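Local coordinates for protein D-aminopeptidase (Bacillus subtilis, PDB 1HI9) that removes N-terminal residues by hydrolysis from peptides containing D-amino acids, using two zinc ions per subunit inside a self-compartmentalizing homodecamer, at residues Asn40-Glu45 / Arg192-Lys197; Leu149-Asp154 / Pro166-Ala171. All blocks are in the same frame, centred on the assembly; numbering follows the deposited sequence.

Contact 1: Asn40-Glu45 / Arg192-Lys197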
# COMPACT_ATOMS: atom_id res chain seq x y z
N ASN A 40 -35.06 7.16 15.77
CA ASN A 40 -35.58 8.12 16.72
C ASN A 40 -37.03 8.47 16.43
O ASN A 40 -37.83 8.62 17.35
CB ASN A 40 -34.73 9.40 16.76
CG ASN A 40 -33.40 9.20 17.47
OD1 ASN A 40 -33.27 8.35 18.36
ND2 ASN A 40 -32.41 9.99 17.09
N TYR A 41 -37.39 8.57 15.15
CA TYR A 41 -38.77 8.90 14.83
C TYR A 41 -39.71 7.87 15.45
O TYR A 41 -40.71 8.23 16.08
CB TYR A 41 -38.99 8.95 13.32
CG TYR A 41 -38.45 10.20 12.67
CD1 TYR A 41 -37.36 10.14 11.82
CD2 TYR A 41 -39.07 11.43 12.87
CE1 TYR A 41 -36.89 11.28 11.18
CE2 TYR A 41 -38.60 12.58 12.24
CZ TYR A 41 -37.51 12.50 11.39
OH TYR A 41 -37.05 13.61 10.72
N CYS A 42 -39.38 6.59 15.29
CA CYS A 42 -40.22 5.53 15.85
C CYS A 42 -40.19 5.50 17.37
O CYS A 42 -41.23 5.32 18.02
CB CYS A 42 -39.78 4.17 15.30
SG CYS A 42 -39.98 4.03 13.51
N ILE A 43 -39.01 5.67 17.94
CA ILE A 43 -38.88 5.68 19.39
C ILE A 43 -39.71 6.82 19.99
O ILE A 43 -40.46 6.60 20.94
CB ILE A 43 -37.40 5.86 19.79
CG1 ILE A 43 -36.58 4.69 19.26
CG2 ILE A 43 -37.28 5.93 21.31
CD1 ILE A 43 -35.07 4.89 19.38
N ALA A 44 -39.57 8.02 19.43
CA ALA A 44 -40.30 9.18 19.91
C ALA A 44 -41.79 8.92 19.87
O ALA A 44 -42.50 9.19 20.84
CB ALA A 44 -39.98 10.39 19.05
N GLU A 45 -42.28 8.38 18.76
CA GLU A 45 -43.70 8.10 18.65
C GLU A 45 -44.11 6.94 19.53
O GLU A 45 -45.26 6.86 19.96
CB GLU A 45 -44.07 7.82 17.20
CG GLU A 45 -45.57 7.71 16.98
CD GLU A 45 -46.33 8.82 17.69
OE1 GLU A 45 -45.91 10.00 17.58
OE2 GLU A 45 -47.35 8.52 18.34
N ARG A 192 -42.48 11.56 8.86
CA ARG A 192 -43.91 11.64 9.10
C ARG A 192 -44.51 10.26 8.90
O ARG A 192 -45.24 9.76 9.76
CB ARG A 192 -44.57 12.62 8.14
CG ARG A 192 -44.03 14.03 8.21
CD ARG A 192 -44.76 14.87 7.18
NE ARG A 192 -43.96 16.03 6.85
CZ ARG A 192 -43.52 16.44 5.67
NH1 ARG A 192 -43.75 15.82 4.52
NH2 ARG A 192 -42.79 17.54 5.68
N LEU A 193 -44.19 9.65 7.76
CA LEU A 193 -44.69 8.32 7.45
C LEU A 193 -44.43 7.36 8.62
O LEU A 193 -45.35 6.68 9.08
CB LEU A 193 -44.02 7.78 6.19
CG LEU A 193 -44.46 6.37 5.77
CD1 LEU A 193 -45.98 6.34 5.58
CD2 LEU A 193 -43.76 5.95 4.49
N LEU A 194 -43.19 7.33 9.09
CA LEU A 194 -42.83 6.45 10.20
C LEU A 194 -43.59 6.82 11.47
O LEU A 194 -44.06 5.94 12.20
CB LEU A 194 -41.32 6.52 10.45
CG LEU A 194 -40.43 5.93 9.33
CD1 LEU A 194 -38.98 6.32 9.54
CD2 LEU A 194 -40.60 4.43 9.31
N THR A 195 -43.73 8.12 11.72
CA THR A 195 -44.45 8.61 12.89
C THR A 195 -45.91 8.15 12.88
O THR A 195 -46.40 7.58 13.86
CB THR A 195 -44.41 10.14 12.96
OG1 THR A 195 -43.05 10.57 13.07
CG2 THR A 195 -45.19 10.64 14.18
N GLU A 196 -46.59 8.39 11.76
CA GLU A 196 -47.99 8.00 11.62
C GLU A 196 -48.14 6.48 11.70
O GLU A 196 -48.95 5.97 12.47
CB GLU A 196 -48.55 8.47 10.27
CG GLU A 196 -48.27 9.93 9.96
CD GLU A 196 -48.74 10.33 8.56
OE1 GLU A 196 -48.52 9.54 7.61
OE2 GLU A 196 -49.32 11.44 8.41
N LYS A 197 -47.34 5.76 10.92
CA LYS A 197 -47.39 4.31 10.91
C LYS A 197 -47.11 3.69 12.28
O LYS A 197 -47.75 2.72 12.66
CB LYS A 197 -46.40 3.77 9.88
CG LYS A 197 -46.80 4.07 8.45
CD LYS A 197 -47.97 3.21 7.99
CE LYS A 197 -48.27 3.45 6.52
NZ LYS A 197 -49.29 2.49 6.00
O HOH W 1 -41.64 10.57 15.75
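T195, L194 and Y41 carry most of this packing between two helices on the same face of the mixed beta-sheet. The axes of segments 40-45 and 192-197 run at 32° to each other. They come within 8.6 Å. L194 fills the side near the sheet. Its CB makes apolar contact with C42 SG at 4.2 Å and, more loosely, with Y41 CB. C42 packs on L99 and L101 of strand 97-103, and L194 on A171 and V173 of strand 169-176, so both helices rest on the sheet. Y41 lies obliquely to T195, with CD2 of its ring 4.1 Å from T195 OG1. A water O lies 3.0 Å from T195 OG1, to which it donates. Its bond to Y41 O is modelled as unusually short, so its length is doubtful. The T195 hydroxyl is also hydrogen-bonded to G191 O, one turn back in its own helix. E45 crosses T195 at about a right angle. Its CG is anti to the backbone N (chi1 -172°) and sits 3.2 Å from T195 O. The chain bends at chi2. OE2 is hydrogen-bonded to S49 OG and N48 ND2. E45 OE1 lies 3.5 Å from the methyl T195 CG2.

Contact 2: Leu149-Asp154 / Pro166-Ala171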
# COMPACT_ATOMS: atom_id res chain seq x y z
N LEU A 149 -45.79 -5.87 15.32
CA LEU A 149 -46.76 -4.82 15.05
C LEU A 149 -46.50 -4.01 13.80
O LEU A 149 -47.44 -3.63 13.09
CB LEU A 149 -46.83 -3.88 16.25
CG LEU A 149 -47.12 -4.57 17.59
CD1 LEU A 149 -47.25 -3.51 18.69
CD2 LEU A 149 -48.40 -5.39 17.48
N MET A 150 -45.23 -3.74 13.52
CA MET A 150 -44.87 -2.92 12.37
C MET A 150 -43.55 -3.36 11.74
O MET A 150 -42.67 -3.88 12.41
CB MET A 150 -44.75 -1.47 12.82
CG MET A 150 -44.59 -0.46 11.70
SD MET A 150 -44.31 1.18 12.38
CE MET A 150 -42.94 1.74 11.38
N VAL A 151 -43.45 -3.13 10.43
CA VAL A 151 -42.25 -3.45 9.68
C VAL A 151 -42.02 -2.31 8.69
O VAL A 151 -42.91 -1.99 7.90
CB VAL A 151 -42.42 -4.78 8.89
CG1 VAL A 151 -41.21 -5.01 7.98
CG2 VAL A 151 -42.56 -5.95 9.85
N ALA A 152 -40.85 -1.67 8.76
CA ALA A 152 -40.52 -0.57 7.87
C ALA A 152 -39.31 -0.92 7.02
O ALA A 152 -38.41 -1.64 7.46
CB ALA A 152 -40.25 0.69 8.67
N GLY A 153 -39.29 -0.39 5.81
CA GLY A 153 -38.19 -0.65 4.89
C GLY A 153 -38.64 -0.22 3.51
O GLY A 153 -39.38 0.75 3.37
N ASP A 154 -38.19 -0.93 2.48
CA ASP A 154 -38.60 -0.59 1.12
C ASP A 154 -39.97 -1.21 0.85
O ASP A 154 -40.51 -1.93 1.69
CB ASP A 154 -37.57 -1.10 0.10
CG ASP A 154 -37.63 -2.62 -0.08
OD1 ASP A 154 -37.69 -3.35 0.92
OD2 ASP A 154 -37.61 -3.06 -1.23
N PRO A 166 -50.55 -11.33 9.05
CA PRO A 166 -51.86 -10.70 8.82
C PRO A 166 -52.08 -9.40 9.62
O PRO A 166 -51.80 -9.34 10.82
CB PRO A 166 -52.84 -11.79 9.22
CG PRO A 166 -52.08 -13.07 8.91
CD PRO A 166 -50.70 -12.74 9.45
N ASN A 167 -52.60 -8.38 8.94
CA ASN A 167 -52.90 -7.09 9.54
C ASN A 167 -51.68 -6.30 10.02
O ASN A 167 -51.83 -5.26 10.67
CB ASN A 167 -53.86 -7.25 10.72
CG ASN A 167 -55.08 -8.07 10.37
OD1 ASN A 167 -55.77 -7.78 9.39
ND2 ASN A 167 -55.34 -9.12 11.15
N VAL A 168 -50.49 -6.77 9.71
CA VAL A 168 -49.29 -6.07 10.13
C VAL A 168 -49.24 -4.70 9.47
O VAL A 168 -49.71 -4.52 8.35
CB VAL A 168 -48.01 -6.85 9.74
CG1 VAL A 168 -47.87 -6.92 8.23
CG2 VAL A 168 -46.79 -6.19 10.37
N THR A 169 -48.71 -3.71 10.18
CA THR A 169 -48.59 -2.37 9.63
C THR A 169 -47.21 -2.23 8.98
O THR A 169 -46.20 -2.60 9.58
CB THR A 169 -48.75 -1.29 10.73
OG1 THR A 169 -50.09 -1.32 11.23
CG2 THR A 169 -48.47 0.09 10.16
N THR A 170 -47.18 -1.72 7.76
CA THR A 170 -45.92 -1.56 7.06
C THR A 170 -45.70 -0.11 6.65
O THR A 170 -46.65 0.63 6.40
CB THR A 170 -45.86 -2.45 5.80
OG1 THR A 170 -46.82 -1.99 4.84
CG2 THR A 170 -46.16 -3.90 6.15
N ALA A 171 -44.43 0.28 6.58
CA ALA A 171 -44.07 1.63 6.20
C ALA A 171 -42.98 1.57 5.14
O ALA A 171 -41.83 1.25 5.43
CB ALA A 171 -43.57 2.40 7.42
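T169 O takes the shortest bond of this parallel strand pair, from V151 N at 2.9 Å. The donor lies nearly along the C=O axis. M150 CA adds a CA-H...O contact to the same oxygen at 3.1 Å, so two neighbouring residues grip one carbonyl. V151 answers through its own O, which accepts A171 N at 3.0 Å, with the donor tilted 22° from the carbonyl plane; T170 CA also contacts this oxygen. T169 N to L149 O and G153 N to A171 O are the outer two of the four bonds between these segments; G153 also bonds to V173 further on. M150, A152, T169 and A171 point to one face of the sheet, V151 and T170 to the other. On the first face, A171 CB touches A152 CB at 3.9 Å. M150 CE reaches the same methyl at 4.1 Å. M150 CG is anti to the backbone N (chi1 -171°) and lies 3.4 Å from T169 O; the chain bends at chi3 to bring CE over to A171. Towards the start of the pair, V151 CG2 touches V168 CG2 at 4.3 Å. The chain turns at G153, near the zinc ligands H104 and D8. D154 then N-caps helix 155-162, its OD1 accepting A157 N. This is a beta-alpha-beta unit: helix 155-162 covers the V151 and T170 face, where T170 OG1 bonds to E162. Helix 187-203 covers the M150 and A152 face, and strand 97-103 flanks strand 148-152 on the side away from strand 169-176.

How the contacts relate
From the N terminus, the chain forms strand 2-7 and then helix 28-48, which supplies the first half of contact 1. It goes on through strands 53-58, 76-80 and 97-103 to strand 148-152. Contact 2 closes a short loop around helix 155-162, with 11 residues between its segments. The chain reaches helix 187-203, where contact 1 closes a loop of 146 intervening residues. Contact 2 is nested inside that loop. Contact 1 pairs two helices on one face of the sheet; contact 2 pairs two of its parallel strands. Their centres are about 13 Å apart, and they touch where the layers meet: K197 CG of contact 1 lies 3.8 Å from A171 CB of contact 2.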